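Local atomic coordinates of uncharacterized protein (Methanosarcina mazei, PDB entry 3R6A), a protein that is of unknown function but belongs to the glyoxalase/bleomycin resistance protein/dioxygenase superfamily and forms a two-chain assembly. Residues M3-A15 against L61-D74. Numbering follows the deposited sequence.
Sequences MKILQILSRLYVA and LKPFRNTQATFLVD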
loop_
_atom_site.group_PDB
_atom_site.type_symbol
_atom_site.label_atom_id
_atom_site.label_comp_id
_atom_site.label_asym_id
_atom_site.label_seq_id
_atom_site.Cartn_x
_atom_site.Cartn_y
_atom_site.Cartn_z
HETATM N N MSE B 3 20.994 1.405 6.252
HETATM C CA MSE B 3 19.577 0.928 6.270
HETATM C C MSE B 3 18.692 1.987 5.617
HETATM O O MSE B 3 18.500 3.069 6.169
HETATM C CB MSE B 3 19.136 0.687 7.716
HETATM C CG MSE B 3 17.814 -0.036 7.865
HETATM SE SE MSE B 3 17.414 -0.486 9.698
HETATM C CE MSE B 3 16.270 1.010 10.139
ATOM N N LYS B 4 18.149 1.679 4.442
ATOM C CA LYS B 4 17.311 2.641 3.738
ATOM C C LYS B 4 16.114 2.046 3.002
ATOM O O LYS B 4 16.226 1.021 2.333
ATOM C CB LYS B 4 18.164 3.424 2.736
ATOM C CG LYS B 4 17.383 4.418 1.888
ATOM C CD LYS B 4 18.300 5.159 0.918
ATOM C CE LYS B 4 17.522 6.150 0.063
ATOM N NZ LYS B 4 18.413 6.906 -0.867
ATOM N N ILE B 5 14.967 2.703 3.138
ATOM C CA ILE B 5 13.756 2.283 2.447
ATOM C C ILE B 5 13.814 3.027 1.116
ATOM O O ILE B 5 13.881 4.257 1.097
ATOM C CB ILE B 5 12.484 2.726 3.203
ATOM C CG1 ILE B 5 12.451 2.083 4.591
ATOM C CG2 ILE B 5 11.235 2.357 2.396
ATOM C CD1 ILE B 5 12.188 0.600 4.588
ATOM N N LEU B 6 13.802 2.289 0.012
ATOM C CA LEU B 6 13.863 2.904 -1.309
ATOM C C LEU B 6 12.467 3.240 -1.831
ATOM O O LEU B 6 12.254 4.291 -2.433
ATOM C CB LEU B 6 14.579 1.967 -2.286
ATOM C CG LEU B 6 16.043 1.666 -1.950
ATOM C CD1 LEU B 6 16.596 0.662 -2.950
ATOM C CD2 LEU B 6 16.858 2.952 -1.980
ATOM N N GLN B 7 11.520 2.339 -1.598
ATOM C CA GLN B 7 10.142 2.545 -2.033
ATOM C C GLN B 7 9.202 1.754 -1.151
ATOM O O GLN B 7 9.565 0.694 -0.641
ATOM C CB GLN B 7 9.908 2.041 -3.460
ATOM C CG GLN B 7 10.502 2.844 -4.587
ATOM C CD GLN B 7 9.967 2.368 -5.926
ATOM O OE1 GLN B 7 10.037 1.179 -6.250
ATOM N NE2 GLN B 7 9.420 3.293 -6.709
ATOM N N ILE B 8 7.992 2.275 -0.985
ATOM C CA ILE B 8 6.962 1.580 -0.227
ATOM C C ILE B 8 5.918 1.279 -1.290
ATOM O O ILE B 8 5.333 2.192 -1.877
ATOM C CB ILE B 8 6.363 2.465 0.876
ATOM C CG1 ILE B 8 7.450 2.785 1.907
ATOM C CG2 ILE B 8 5.182 1.751 1.533
ATOM C CD1 ILE B 8 6.976 3.640 3.081
ATOM N N LEU B 9 5.709 -0.003 -1.559
ATOM C CA LEU B 9 4.770 -0.416 -2.591
ATOM C C LEU B 9 3.439 -0.890 -2.040
ATOM O O LEU B 9 3.390 -1.755 -1.159
ATOM C CB LEU B 9 5.411 -1.521 -3.437
ATOM C CG LEU B 9 6.782 -1.152 -4.008
ATOM C CD1 LEU B 9 7.417 -2.372 -4.661
ATOM C CD2 LEU B 9 6.627 -0.019 -5.019
ATOM N N SER B 10 2.359 -0.313 -2.563
ATOM C CA SER B 10 1.005 -0.678 -2.151
ATOM C C SER B 10 0.560 -1.855 -3.010
ATOM O O SER B 10 0.801 -1.879 -4.215
ATOM C CB SER B 10 0.059 0.503 -2.343
ATOM O OG SER B 10 0.510 1.614 -1.588
ATOM N N ARG B 11 -0.115 -2.812 -2.386
ATOM C CA ARG B 11 -0.543 -4.024 -3.066
ATOM C C ARG B 11 -2.020 -4.086 -3.419
ATOM O O ARG B 11 -2.878 -3.818 -2.582
ATOM C CB ARG B 11 -0.195 -5.229 -2.192
ATOM C CG ARG B 11 1.290 -5.357 -1.869
ATOM C CD ARG B 11 1.502 -6.136 -0.572
ATOM N NE ARG B 11 1.123 -7.551 -0.666
ATOM C CZ ARG B 11 1.935 -8.520 -1.079
ATOM N NH1 ARG B 11 3.179 -8.240 -1.447
ATOM N NH2 ARG B 11 1.515 -9.781 -1.098
ATOM N N LEU B 12 -2.303 -4.441 -4.668
ATOM C CA LEU B 12 -3.671 -4.599 -5.138
ATOM C C LEU B 12 -3.756 -6.020 -5.686
ATOM O O LEU B 12 -2.798 -6.528 -6.280
ATOM C CB LEU B 12 -4.013 -3.581 -6.234
ATOM C CG LEU B 12 -4.018 -2.103 -5.833
ATOM C CD1 LEU B 12 -4.551 -1.264 -6.988
ATOM C CD2 LEU B 12 -4.883 -1.895 -4.596
ATOM N N TYR B 13 -4.904 -6.654 -5.478
ATOM C CA TYR B 13 -5.132 -8.028 -5.902
ATOM C C TYR B 13 -6.248 -8.086 -6.927
ATOM O O TYR B 13 -7.363 -7.637 -6.669
ATOM C CB TYR B 13 -5.491 -8.862 -4.678
ATOM C CG TYR B 13 -4.547 -8.613 -3.531
ATOM C CD1 TYR B 13 -3.388 -9.372 -3.378
ATOM C CD2 TYR B 13 -4.779 -7.572 -2.629
ATOM C CE1 TYR B 13 -2.481 -9.100 -2.355
ATOM C CE2 TYR B 13 -3.880 -7.293 -1.607
ATOM C CZ TYR B 13 -2.734 -8.060 -1.476
ATOM O OH TYR B 13 -1.843 -7.784 -0.468
ATOM N N VAL B 14 -5.937 -8.652 -8.089
ATOM C CA VAL B 14 -6.899 -8.743 -9.176
ATOM C C VAL B 14 -6.918 -10.137 -9.797
ATOM O O VAL B 14 -5.998 -10.929 -9.601
ATOM C CB VAL B 14 -6.573 -7.702 -10.270
ATOM C CG1 VAL B 14 -6.606 -6.296 -9.670
ATOM C CG2 VAL B 14 -5.203 -7.993 -10.880
ATOM N N ALA B 15 -7.971 -10.423 -10.553
ATOM C CA ALA B 15 -8.114 -11.722 -11.196
ATOM C C ALA B 15 -7.191 -11.855 -12.402
ATOM O O ALA B 15 -6.579 -12.904 -12.613
ATOM C CB ALA B 15 -9.562 -11.928 -11.623
ATOM N N LEU B 61 -4.637 -16.027 -4.629
ATOM C CA LEU B 61 -4.380 -14.715 -4.036
ATOM C C LEU B 61 -4.539 -14.666 -2.520
ATOM O O LEU B 61 -3.912 -13.842 -1.852
ATOM C CB LEU B 61 -5.321 -13.671 -4.646
ATOM C CG LEU B 61 -5.183 -13.303 -6.124
ATOM C CD1 LEU B 61 -6.343 -12.410 -6.531
ATOM C CD2 LEU B 61 -3.856 -12.600 -6.357
ATOM N N LYS B 62 -5.379 -15.544 -1.979
ATOM C CA LYS B 62 -5.642 -15.560 -0.544
ATOM C C LYS B 62 -4.423 -15.340 0.358
ATOM O O LYS B 62 -4.404 -14.405 1.157
ATOM C CB LYS B 62 -6.353 -16.859 -0.147
ATOM C CG LYS B 62 -6.921 -16.825 1.265
ATOM C CD LYS B 62 -7.738 -18.070 1.604
ATOM C CE LYS B 62 -6.862 -19.307 1.773
ATOM N NZ LYS B 62 -7.644 -20.454 2.330
ATOM N N PRO B 63 -3.389 -16.190 0.241
ATOM C CA PRO B 63 -2.203 -16.020 1.086
ATOM C C PRO B 63 -1.463 -14.697 0.882
ATOM O O PRO B 63 -0.833 -14.182 1.809
ATOM C CB PRO B 63 -1.348 -17.232 0.724
ATOM C CG PRO B 63 -1.699 -17.469 -0.700
ATOM C CD PRO B 63 -3.199 -17.308 -0.699
ATOM N N PHE B 64 -1.537 -14.150 -0.327
ATOM C CA PHE B 64 -0.868 -12.888 -0.635
ATOM C C PHE B 64 -1.540 -11.701 0.042
ATOM O O PHE B 64 -0.897 -10.689 0.327
ATOM C CB PHE B 64 -0.837 -12.672 -2.150
ATOM C CG PHE B 64 0.085 -13.609 -2.870
ATOM C CD1 PHE B 64 1.445 -13.331 -2.961
ATOM C CD2 PHE B 64 -0.394 -14.797 -3.408
ATOM C CE1 PHE B 64 2.319 -14.229 -3.577
ATOM C CE2 PHE B 64 0.470 -15.701 -4.026
ATOM C CZ PHE B 64 1.827 -15.418 -4.110
ATOM N N ARG B 65 -2.833 -11.830 0.311
ATOM C CA ARG B 65 -3.579 -10.750 0.943
ATOM C C ARG B 65 -3.211 -10.513 2.399
ATOM O O ARG B 65 -3.568 -9.483 2.971
ATOM C CB ARG B 65 -5.084 -11.008 0.834
ATOM C CG ARG B 65 -5.663 -10.753 -0.545
ATOM C CD ARG B 65 -7.145 -11.089 -0.559
ATOM N NE ARG B 65 -7.802 -10.697 -1.801
ATOM C CZ ARG B 65 -8.084 -9.442 -2.134
ATOM N NH1 ARG B 65 -7.769 -8.442 -1.320
ATOM N NH2 ARG B 65 -8.693 -9.187 -3.283
ATOM N N ASN B 66 -2.489 -11.451 3.005
ATOM C CA ASN B 66 -2.108 -11.275 4.402
ATOM C C ASN B 66 -0.975 -10.271 4.584
ATOM O O ASN B 66 -0.702 -9.829 5.698
ATOM C CB ASN B 66 -1.726 -12.617 5.028
ATOM C CG ASN B 66 -2.901 -13.566 5.109
ATOM O OD1 ASN B 66 -3.997 -13.175 5.511
ATOM N ND2 ASN B 66 -2.682 -14.819 4.735
ATOM N N THR B 67 -0.319 -9.912 3.485
ATOM C CA THR B 67 0.776 -8.945 3.536
ATOM C C THR B 67 0.215 -7.554 3.257
ATOM O O THR B 67 -0.374 -7.317 2.203
ATOM C CB THR B 67 1.863 -9.290 2.500
ATOM O OG1 THR B 67 2.416 -10.579 2.806
ATOM C CG2 THR B 67 2.978 -8.253 2.525
ATOM N N GLN B 68 0.399 -6.645 4.210
ATOM C CA GLN B 68 -0.109 -5.276 4.112
ATOM C C GLN B 68 0.543 -4.428 3.021
ATOM O O GLN B 68 -0.134 -3.671 2.316
ATOM C CB GLN B 68 0.067 -4.561 5.458
ATOM C CG GLN B 68 -0.468 -5.323 6.666
ATOM C CD GLN B 68 -1.955 -5.562 6.588
ATOM O OE1 GLN B 68 -2.736 -4.626 6.414
ATOM N NE2 GLN B 68 -2.361 -6.819 6.720
ATOM N N ALA B 69 1.859 -4.544 2.890
ATOM C CA ALA B 69 2.595 -3.762 1.905
ATOM C C ALA B 69 3.974 -4.349 1.672
ATOM O O ALA B 69 4.401 -5.256 2.383
ATOM C CB ALA B 69 2.724 -2.320 2.379
ATOM N N THR B 70 4.664 -3.821 0.669
ATOM C CA THR B 70 6.001 -4.283 0.324
ATOM C C THR B 70 6.980 -3.120 0.414
ATOM O O THR B 70 6.738 -2.044 -0.137
ATOM C CB THR B 70 6.006 -4.871 -1.099
ATOM O OG1 THR B 70 5.214 -6.065 -1.110
ATOM C CG2 THR B 70 7.420 -5.188 -1.564
ATOM N N PHE B 71 8.072 -3.336 1.139
ATOM C CA PHE B 71 9.098 -2.317 1.300
ATOM C C PHE B 71 10.317 -2.718 0.492
ATOM O O PHE B 71 10.922 -3.754 0.762
ATOM C CB PHE B 71 9.548 -2.188 2.763
ATOM C CG PHE B 71 8.517 -1.614 3.698
ATOM C CD1 PHE B 71 7.242 -1.268 3.260
ATOM C CD2 PHE B 71 8.836 -1.429 5.044
ATOM C CE1 PHE B 71 6.301 -0.752 4.150
ATOM C CE2 PHE B 71 7.902 -0.914 5.939
ATOM C CZ PHE B 71 6.632 -0.574 5.488
ATOM N N LEU B 72 10.667 -1.913 -0.506
ATOM C CA LEU B 72 11.866 -2.169 -1.300
ATOM C C LEU B 72 12.976 -1.495 -0.494
ATOM O O LEU B 72 12.889 -0.302 -0.188
ATOM C CB LEU B 72 11.735 -1.528 -2.687
ATOM C CG LEU B 72 12.922 -1.605 -3.650
ATOM C CD1 LEU B 72 13.338 -3.055 -3.888
ATOM C CD2 LEU B 72 12.524 -0.945 -4.961
ATOM N N VAL B 73 14.003 -2.258 -0.129
ATOM C CA VAL B 73 15.089 -1.727 0.684
ATOM C C VAL B 73 16.469 -1.942 0.078
ATOM O O VAL B 73 16.644 -2.754 -0.828
ATOM C CB VAL B 73 15.070 -2.359 2.104
ATOM C CG1 VAL B 73 13.707 -2.149 2.743
ATOM C CG2 VAL B 73 15.371 -3.852 2.020
ATOM N N ASP B 74 17.451 -1.212 0.597
ATOM C CA ASP B 74 18.817 -1.324 0.105
ATOM C C ASP B 74 19.498 -2.588 0.629
ATOM O O ASP B 74 20.252 -3.240 -0.095
ATOM C CB ASP B 74 19.619 -0.084 0.519
ATOM C CG ASP B 74 19.858 -0.013 2.016
ATOM O OD1 ASP B 74 18.979 -0.450 2.789
ATOM O OD2 ASP B 74 20.926 0.494 2.423
HETATM O O HOH W 1 -0.666 -2.163 0.325
HETATM O O HOH W 2 -2.601 -5.688 1.130
#
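Strands 5-14 and 69-73 pair antiparallel at the middle of the mixed sheet of this glyoxalase-superfamily chain, with L9 and T70 exchanging two backbone bonds: L9 N to T70 O (2.7 Å) and T70 N to L9 O. Toward the N-terminus of 5-14 the ladder breaks into a classic beta bulge. L6 and Q7 share L72 as partner, its carbonyl O accepting from L6 N at 2.8 Å and from Q7 N at 3.3 Å, while L72 N returns a bond to Q7 O. Past the bulge, D74 N donates to K4 O, and the carboxylate of D74 turns back so that OD1 takes K4 N at 2.8 Å, the donor standing 55° out of the carboxylate plane. On one face of the sheet, I5 CD1 touches both V73 CG1 and the F71 ring at CD2, with helix 76-84 covering I5 and V73 through F79; I8 CG2 touches the same ring at CE1.

Ahead of A69, residues 61-68 draw away from strand 5-14, and water and side chains replace direct pairing. Water 1 accepts from R11 N and donates to Q68 O, bridging the two backbones. A turn about the CG-CD bond (chi3 67°) folds the R11 chain; T67 CB lies over one face of the guanidinium, toward its rim. Each guanidinium nitrogen has a partner: NE donates to Y13 OH, NH2 to F64 O (2.9 Å), and NH1 forms a salt bridge with E114, which also bonds T70 OG1. Y13 OH also bonds water 2, which lies within hydrogen-bonding distance of T67 O as well. The R65 side chain runs antiparallel alongside that of Y13 and makes a CH-pi contact, its CG over the centre of the ring, 3.7 Å from the centroid, and its NH1 3.4 Å from Y13 CD2.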